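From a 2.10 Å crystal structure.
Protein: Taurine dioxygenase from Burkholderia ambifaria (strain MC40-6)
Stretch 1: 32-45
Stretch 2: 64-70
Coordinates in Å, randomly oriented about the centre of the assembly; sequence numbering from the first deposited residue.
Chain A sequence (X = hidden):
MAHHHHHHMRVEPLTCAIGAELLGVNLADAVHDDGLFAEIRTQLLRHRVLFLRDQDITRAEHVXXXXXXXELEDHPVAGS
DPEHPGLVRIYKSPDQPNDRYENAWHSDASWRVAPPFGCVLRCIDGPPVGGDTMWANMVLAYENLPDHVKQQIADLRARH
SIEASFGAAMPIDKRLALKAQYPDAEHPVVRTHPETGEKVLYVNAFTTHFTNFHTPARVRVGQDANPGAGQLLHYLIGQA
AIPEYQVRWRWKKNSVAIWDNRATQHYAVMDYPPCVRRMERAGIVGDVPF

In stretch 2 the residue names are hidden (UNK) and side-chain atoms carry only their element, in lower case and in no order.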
ATOM      1  N   HIS A  32      25.280  -3.698 -25.483  1.00 57.05           N
ATOM      2  CA  HIS A  32      26.666  -3.732 -25.935  1.00 63.59           C
ATOM      3  C   HIS A  32      27.600  -2.804 -25.170  1.00 65.38           C
ATOM      4  O   HIS A  32      28.821  -2.940 -25.311  1.00 69.60           O
ATOM      5  CB  HIS A  32      26.742  -3.397 -27.433  1.00 67.77           C
ATOM      6  CG  HIS A  32      25.781  -4.186 -28.264  1.00 72.67           C
ATOM      7  ND1 HIS A  32      24.568  -3.678 -28.682  1.00 74.31           N
ATOM      8  CD2 HIS A  32      25.841  -5.454 -28.733  1.00 72.45           C
ATOM      9  CE1 HIS A  32      23.926  -4.598 -29.378  1.00 72.32           C
ATOM     10  NE2 HIS A  32      24.677  -5.685 -29.425  1.00 73.87           N
ATOM     11  N   ASP A  33      27.075  -1.862 -24.383  1.00 56.55           N
ATOM     12  CA  ASP A  33      27.909  -0.965 -23.582  1.00 59.91           C
ATOM     13  C   ASP A  33      28.054  -1.583 -22.194  1.00 57.10           C
ATOM     14  O   ASP A  33      27.136  -1.521 -21.371  1.00 55.81           O
ATOM     15  CB  ASP A  33      27.304   0.436 -23.527  1.00 66.30           C
ATOM     16  CG  ASP A  33      28.186   1.437 -22.789  1.00 71.24           C
ATOM     17  OD1 ASP A  33      29.188   1.024 -22.176  1.00 74.35           O
ATOM     18  OD2 ASP A  33      27.880   2.648 -22.825  1.00 71.17           O
ATOM     19  N   ASP A  34      29.223  -2.181 -21.942  1.00 59.95           N
ATOM     20  CA  ASP A  34      29.471  -2.880 -20.682  1.00 58.02           C
ATOM     21  C   ASP A  34      29.490  -1.929 -19.495  1.00 51.97           C
ATOM     22  O   ASP A  34      29.077  -2.304 -18.393  1.00 49.94           O
ATOM     23  CB  ASP A  34      30.786  -3.659 -20.762  1.00 65.52           C
ATOM     24  CG  ASP A  34      30.695  -4.859 -21.679  1.00 72.53           C
ATOM     25  OD1 ASP A  34      29.601  -5.122 -22.222  1.00 73.42           O
ATOM     26  OD2 ASP A  34      31.721  -5.546 -21.856  1.00 80.77           O
ATOM     27  N   GLY A  35      30.025  -0.723 -19.677  1.00 56.70           N
ATOM     28  CA  GLY A  35      30.005   0.249 -18.596  1.00 56.62           C
ATOM     29  C   GLY A  35      28.595   0.669 -18.226  1.00 55.53           C
ATOM     30  O   GLY A  35      28.231   0.692 -17.045  1.00 53.16           O
ATOM     31  N   LEU A  36      27.759   0.945 -19.231  1.00 56.41           N
ATOM     32  CA  LEU A  36      26.378   1.311 -18.936  1.00 50.34           C
ATOM     33  C   LEU A  36      25.658   0.174 -18.221  1.00 49.54           C
ATOM     34  O   LEU A  36      24.930   0.404 -17.246  1.00 46.19           O
ATOM     35  CB  LEU A  36      25.636   1.707 -20.214  1.00 51.64           C
ATOM     36  CG  LEU A  36      24.135   1.974 -19.999  1.00 49.18           C
ATOM     37  CD1 LEU A  36      23.924   3.086 -18.977  1.00 50.39           C
ATOM     38  CD2 LEU A  36      23.428   2.319 -21.290  1.00 47.44           C
ATOM     39  N   PHE A  37      25.859  -1.067 -18.675  1.00 53.16           N
ATOM     40  CA  PHE A  37      25.182  -2.173 -18.007  1.00 50.55           C
ATOM     41  C   PHE A  37      25.658  -2.343 -16.573  1.00 45.33           C
ATOM     42  O   PHE A  37      24.852  -2.657 -15.689  1.00 43.82           O
ATOM     43  CB  PHE A  37      25.367  -3.501 -18.739  1.00 55.42           C
ATOM     44  CG  PHE A  37      24.673  -4.616 -18.031  1.00 52.50           C
ATOM     45  CD1 PHE A  37      23.297  -4.700 -18.067  1.00 39.28           C
ATOM     46  CD2 PHE A  37      25.378  -5.513 -17.248  1.00 56.60           C
ATOM     47  CE1 PHE A  37      22.626  -5.681 -17.380  1.00 47.29           C
ATOM     48  CE2 PHE A  37      24.715  -6.503 -16.552  1.00 56.74           C
ATOM     49  CZ  PHE A  37      23.335  -6.587 -16.617  1.00 54.06           C
ATOM     50  N   ALA A  38      26.969  -2.212 -16.336  1.00 50.92           N
ATOM     51  CA  ALA A  38      27.499  -2.325 -14.979  1.00 52.72           C
ATOM     52  C   ALA A  38      26.813  -1.348 -14.026  1.00 54.39           C
ATOM     53  O   ALA A  38      26.399  -1.725 -12.922  1.00 51.02           O
ATOM     54  CB  ALA A  38      29.013  -2.099 -14.987  1.00 48.35           C
ATOM     55  N   GLU A  39      26.670  -0.090 -14.446  1.00 55.21           N
ATOM     56  CA  GLU A  39      26.025   0.903 -13.594  1.00 57.21           C
ATOM     57  C   GLU A  39      24.562   0.553 -13.325  1.00 50.33           C
ATOM     58  O   GLU A  39      24.094   0.636 -12.185  1.00 47.99           O
ATOM     59  CB  GLU A  39      26.146   2.285 -14.230  1.00 62.20           C
ATOM     60  CG  GLU A  39      27.112   3.211 -13.506  1.00 73.38           C
ATOM     61  CD  GLU A  39      26.652   3.581 -12.100  1.00 78.93           C
ATOM     62  OE1 GLU A  39      27.313   3.150 -11.132  1.00 83.44           O
ATOM     63  OE2 GLU A  39      25.635   4.297 -11.963  1.00 76.24           O
ATOM     64  N   ILE A  40      23.824   0.154 -14.364  1.00 48.14           N
ATOM     65  CA  ILE A  40      22.439  -0.262 -14.180  1.00 47.48           C
ATOM     66  C   ILE A  40      22.357  -1.399 -13.173  1.00 44.57           C
ATOM     67  O   ILE A  40      21.479  -1.418 -12.301  1.00 41.18           O
ATOM     68  CB  ILE A  40      21.829  -0.668 -15.533  1.00 46.16           C
ATOM     69  CG1 ILE A  40      21.763   0.543 -16.472  1.00 45.28           C
ATOM     70  CG2 ILE A  40      20.460  -1.306 -15.327  1.00 41.27           C
ATOM     71  CD1 ILE A  40      21.132   0.234 -17.830  1.00 51.16           C
ATOM     72  N   ARG A  41      23.267  -2.368 -13.283  1.00 45.30           N
ATOM     73  CA  ARG A  41      23.293  -3.465 -12.324  1.00 44.33           C
ATOM     74  C   ARG A  41      23.565  -2.953 -10.915  1.00 44.30           C
ATOM     75  O   ARG A  41      22.903  -3.366  -9.951  1.00 38.29           O
ATOM     76  CB  ARG A  41      24.334  -4.495 -12.742  1.00 46.62           C
ATOM     77  CG  ARG A  41      24.537  -5.567 -11.726  1.00 48.83           C
ATOM     78  CD  ARG A  41      25.464  -6.658 -12.249  1.00 56.80           C
ATOM     79  NE  ARG A  41      25.701  -7.629 -11.193  1.00 58.95           N
ATOM     80  CZ  ARG A  41      26.556  -7.437 -10.193  1.00 63.50           C
ATOM     81  NH1 ARG A  41      27.279  -6.324 -10.138  1.00 56.20           N
ATOM     82  NH2 ARG A  41      26.700  -8.365  -9.255  1.00 67.66           N
ATOM     83  N   THR A  42      24.546  -2.057 -10.773  1.00 43.65           N
ATOM     84  CA  THR A  42      24.809  -1.487  -9.457  1.00 43.07           C
ATOM     85  C   THR A  42      23.560  -0.797  -8.916  1.00 47.09           C
ATOM     86  O   THR A  42      23.165  -1.026  -7.767  1.00 42.48           O
ATOM     87  CB  THR A  42      25.988  -0.521  -9.525  1.00 39.30           C
ATOM     88  OG1 THR A  42      27.199  -1.260  -9.763  1.00 50.04           O
ATOM     89  CG2 THR A  42      26.135   0.228  -8.228  1.00 45.26           C
ATOM     90  N   GLN A  43      22.875  -0.016  -9.762  1.00 45.52           N
ATOM     91  CA  GLN A  43      21.681   0.693  -9.294  1.00 40.20           C
ATOM     92  C   GLN A  43      20.568  -0.274  -8.907  1.00 37.77           C
ATOM     93  O   GLN A  43      19.865  -0.041  -7.918  1.00 40.85           O
ATOM     94  CB  GLN A  43      21.187   1.678 -10.354  1.00 39.33           C
ATOM     95  CG  GLN A  43      22.131   2.835 -10.677  1.00 42.38           C
ATOM     96  CD  GLN A  43      22.487   3.703  -9.468  1.00 48.08           C
ATOM     97  OE1 GLN A  43      21.690   3.885  -8.551  1.00 46.68           O
ATOM     98  NE2 GLN A  43      23.683   4.281  -9.495  1.00 49.31           N
ATOM     99  N   LEU A  44      20.388  -1.362  -9.663  1.00 42.68           N
ATOM    100  CA  LEU A  44      19.353  -2.338  -9.319  1.00 40.49           C
ATOM    101  C   LEU A  44      19.592  -2.938  -7.936  1.00 38.39           C
ATOM    102  O   LEU A  44      18.650  -3.098  -7.145  1.00 34.02           O
ATOM    103  CB  LEU A  44      19.282  -3.443 -10.384  1.00 38.99           C
ATOM    104  CG  LEU A  44      18.267  -4.571 -10.126  1.00 36.87           C
ATOM    105  CD1 LEU A  44      16.809  -4.121 -10.193  1.00 30.72           C
ATOM    106  CD2 LEU A  44      18.506  -5.758 -11.070  1.00 41.27           C
ATOM    107  N   LEU A  45      20.847  -3.271  -7.619  1.00 39.45           N
ATOM    108  CA  LEU A  45      21.140  -3.847  -6.309  1.00 40.87           C
ATOM    109  C   LEU A  45      20.849  -2.863  -5.177  1.00 38.94           C
ATOM    110  O   LEU A  45      20.415  -3.271  -4.096  1.00 43.06           O
ATOM    111  CB  LEU A  45      22.602  -4.296  -6.251  1.00 43.93           C
ATOM    112  CG  LEU A  45      22.967  -5.538  -7.064  1.00 48.00           C
ATOM    113  CD1 LEU A  45      24.464  -5.809  -6.967  1.00 50.53           C
ATOM    114  CD2 LEU A  45      22.161  -6.760  -6.601  1.00 52.71           C
ATOM    115  N   UNK A  64      17.753  -9.623 -25.049  1.00 46.60           N
ATOM    116  CA  UNK A  64      19.203  -9.514 -24.916  1.00 51.72           C
ATOM    117  C   UNK A  64      19.611  -8.648 -23.724  1.00 49.68           C
ATOM    118  O   UNK A  64      20.651  -8.904 -23.105  1.00 46.53           O
ATOM    119  c   UNK A  64      19.810  -8.966 -26.204  1.00 47.53           C
ATOM    120  N   UNK A  65      18.825  -7.621 -23.387  1.00 48.71           N
ATOM    121  CA  UNK A  65      19.136  -6.852 -22.185  1.00 46.80           C
ATOM    122  C   UNK A  65      18.972  -7.708 -20.937  1.00 41.10           C
ATOM    123  O   UNK A  65      19.837  -7.701 -20.054  1.00 46.63           O
ATOM    124  c   UNK A  65      19.475  -4.119 -20.442  1.00 51.80           C
ATOM    125  c   UNK A  65      17.438  -4.334 -18.584  1.00 46.83           C
ATOM    126  c   UNK A  65      19.573  -3.466 -19.208  1.00 45.79           C
ATOM    127  c   UNK A  65      18.361  -4.882 -20.757  1.00 50.51           C
ATOM    128  c   UNK A  65      18.261  -5.597 -22.092  1.00 49.96           C
ATOM    129  c   UNK A  65      18.561  -3.567 -18.288  1.00 37.94           C
ATOM    130  c   UNK A  65      17.345  -4.988 -19.811  1.00 48.62           C
ATOM    131  N   UNK A  66      17.859  -8.448 -20.840  1.00 41.27           N
ATOM    132  CA  UNK A  66      17.616  -9.264 -19.654  1.00 36.07           C
ATOM    133  C   UNK A  66      18.662 -10.357 -19.507  1.00 39.65           C
ATOM    134  O   UNK A  66      19.031 -10.729 -18.388  1.00 42.70           O
ATOM    135  c   UNK A  66      16.228  -9.884 -19.719  1.00 35.65           C
ATOM    136  N   UNK A  67      19.147 -10.873 -20.634  1.00 41.70           N
ATOM    137  CA  UNK A  67      20.141 -11.935 -20.648  1.00 47.02           C
ATOM    138  C   UNK A  67      21.467 -11.483 -20.031  1.00 50.35           C
ATOM    139  O   UNK A  67      22.233 -12.307 -19.524  1.00 52.99           O
ATOM    140  c   UNK A  67      23.099 -15.756 -21.353  1.00 65.93           C
ATOM    141  n   UNK A  67      21.996 -15.679 -22.083  1.00 59.24           N
ATOM    142  n   UNK A  67      23.257 -14.935 -20.316  1.00 62.41           N
ATOM    143  n   UNK A  67      24.044 -16.642 -21.661  1.00 66.45           N
ATOM    144  c   UNK A  67      20.930 -14.727 -21.819  1.00 55.08           C
ATOM    145  c   UNK A  67      20.311 -12.383 -22.103  1.00 47.82           C
ATOM    146  c   UNK A  67      21.351 -13.393 -22.355  1.00 56.24           C
ATOM    147  N   UNK A  68      21.745 -10.180 -20.051  1.00 52.28           N
ATOM    148  CA  UNK A  68      22.908  -9.625 -19.364  1.00 49.46           C
ATOM    149  C   UNK A  68      22.910  -9.896 -17.860  1.00 49.78           C
ATOM    150  O   UNK A  68      23.969  -9.818 -17.233  1.00 47.10           O
ATOM    151  c   UNK A  68      24.712  -7.762 -21.254  1.00 59.68           C
ATOM    152  n   UNK A  68      25.257  -6.447 -21.558  1.00 63.64           N
ATOM    153  c   UNK A  68      26.526  -6.105 -21.365  1.00 72.35           C
ATOM    154  n   UNK A  68      27.389  -6.979 -20.864  1.00 74.11           N
ATOM    155  c   UNK A  68      23.240  -7.707 -21.003  1.00 48.02           C
ATOM    156  n   UNK A  68      26.933  -4.884 -21.679  1.00 75.45           N
ATOM    157  c   UNK A  68      22.964  -8.119 -19.595  1.00 47.48           C
ATOM    158  N   UNK A  69      21.748 -10.148 -17.247  1.00 47.34           N
ATOM    159  CA  UNK A  69      21.716 -10.483 -15.827  1.00 48.39           C
ATOM    160  C   UNK A  69      21.966 -11.965 -15.558  1.00 55.49           C
ATOM    161  O   UNK A  69      22.271 -12.334 -14.415  1.00 54.05           O
ATOM    162  c   UNK A  69      20.634  -6.468 -14.096  1.00 41.14           C
ATOM    163  c   UNK A  69      19.147  -6.582 -15.979  1.00 47.83           C
ATOM    164  c   UNK A  69      19.792  -5.833 -15.002  1.00 43.84           C
ATOM    165  c   UNK A  69      20.377 -10.079 -15.207  1.00 46.07           C
ATOM    166  c   UNK A  69      20.812  -7.838 -14.167  1.00 38.66           C
ATOM    167  c   UNK A  69      20.165  -8.592 -15.134  1.00 42.59           C
ATOM    168  c   UNK A  69      19.345  -7.951 -16.044  1.00 41.63           C
ATOM    169  N   UNK A  70      21.805 -12.807 -16.560  1.00 55.42           N
ATOM    170  CA  UNK A  70      21.999 -14.236 -16.416  1.00 56.56           C
ATOM    171  C   UNK A  70      21.105 -14.962 -17.399  1.00 55.74           C
ATOM    172  O   UNK A  70      20.315 -14.354 -18.116  1.00 54.93           O
TER

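Position 64 carries a single side-chain carbon and lies in a helix that begins earlier in the chain. That carbon makes no contact with stretch 1, so nothing on the partner specifies it; one carbon beyond CA means alanine, A64.

Position 65 has one carbon followed by a ring of six carbons, and ring carbons come 4.1 Å from F37 CD1 and 4.2 Å from I40 CG2. With no oxygen on the ring, this is phenylalanine, F65. Its CA-to-CB bond points sideways, yet with chi1 t the end of the side chain comes nearer to stretch 1. The atoms in question are F65 CE1, beside F37 CD1, and F65 CZ, beside I40 CG2, which sits at the ring's edge.

Position 66 again shows one carbon, on a CA-to-CB bond directed away from stretch 1. It is alanine, A66, buried but without a contact here.

Position 67 has three carbons, a nitrogen, then a carbon bearing two more nitrogens, the signature of arginine. The CA-to-CB bond of R67 points away; the residue is exposed and touches a crystal neighbour rather than stretch 1.

Position 68 repeats that atom pattern, but its CA-to-CB bond points toward stretch 1. Its CB lies over one face of the F37 ring, 3.5 Å from the ring centroid, a CH-pi contact, while a terminal nitrogen comes 2.7 Å from D34 OD1. This is arginine, R68. Its NH2 makes the salt bridge to D34 OD1, and R68 NH1 adds a weak hydrogen bond to the same D34 OD1 at 3.2 Å.

Position 69 has one carbon and a six-carbon ring, whose closest atom is 3.7 Å from F37 CZ and 3.8 Å from L44 CD2. It is phenylalanine, F69; F37 directs its edge toward the F69 face, with ring centroids 4.9 Å apart and planes at 63°.

Position 70 has no side-chain atoms: glycine, G70. It closes a type I turn begun at R67, and its positive phi, with psi near 177°, would jam a CB against the carbonyl O of F69.

The contact is organised around F37, a buried residue whose CA-to-CB bond points toward stretch 2 and whose ring touches F65, R68 and F69. I40 and L44, three and seven residues further along the helix, extend the apolar surface to F65 and F69 respectively. At the start of that helix, D34 supplies the negative charge that pairs with the R68 guanidinium. One arginine thus serves both the apolar packing and the salt bridge.

Stretch 2 64-70: AFARRFG
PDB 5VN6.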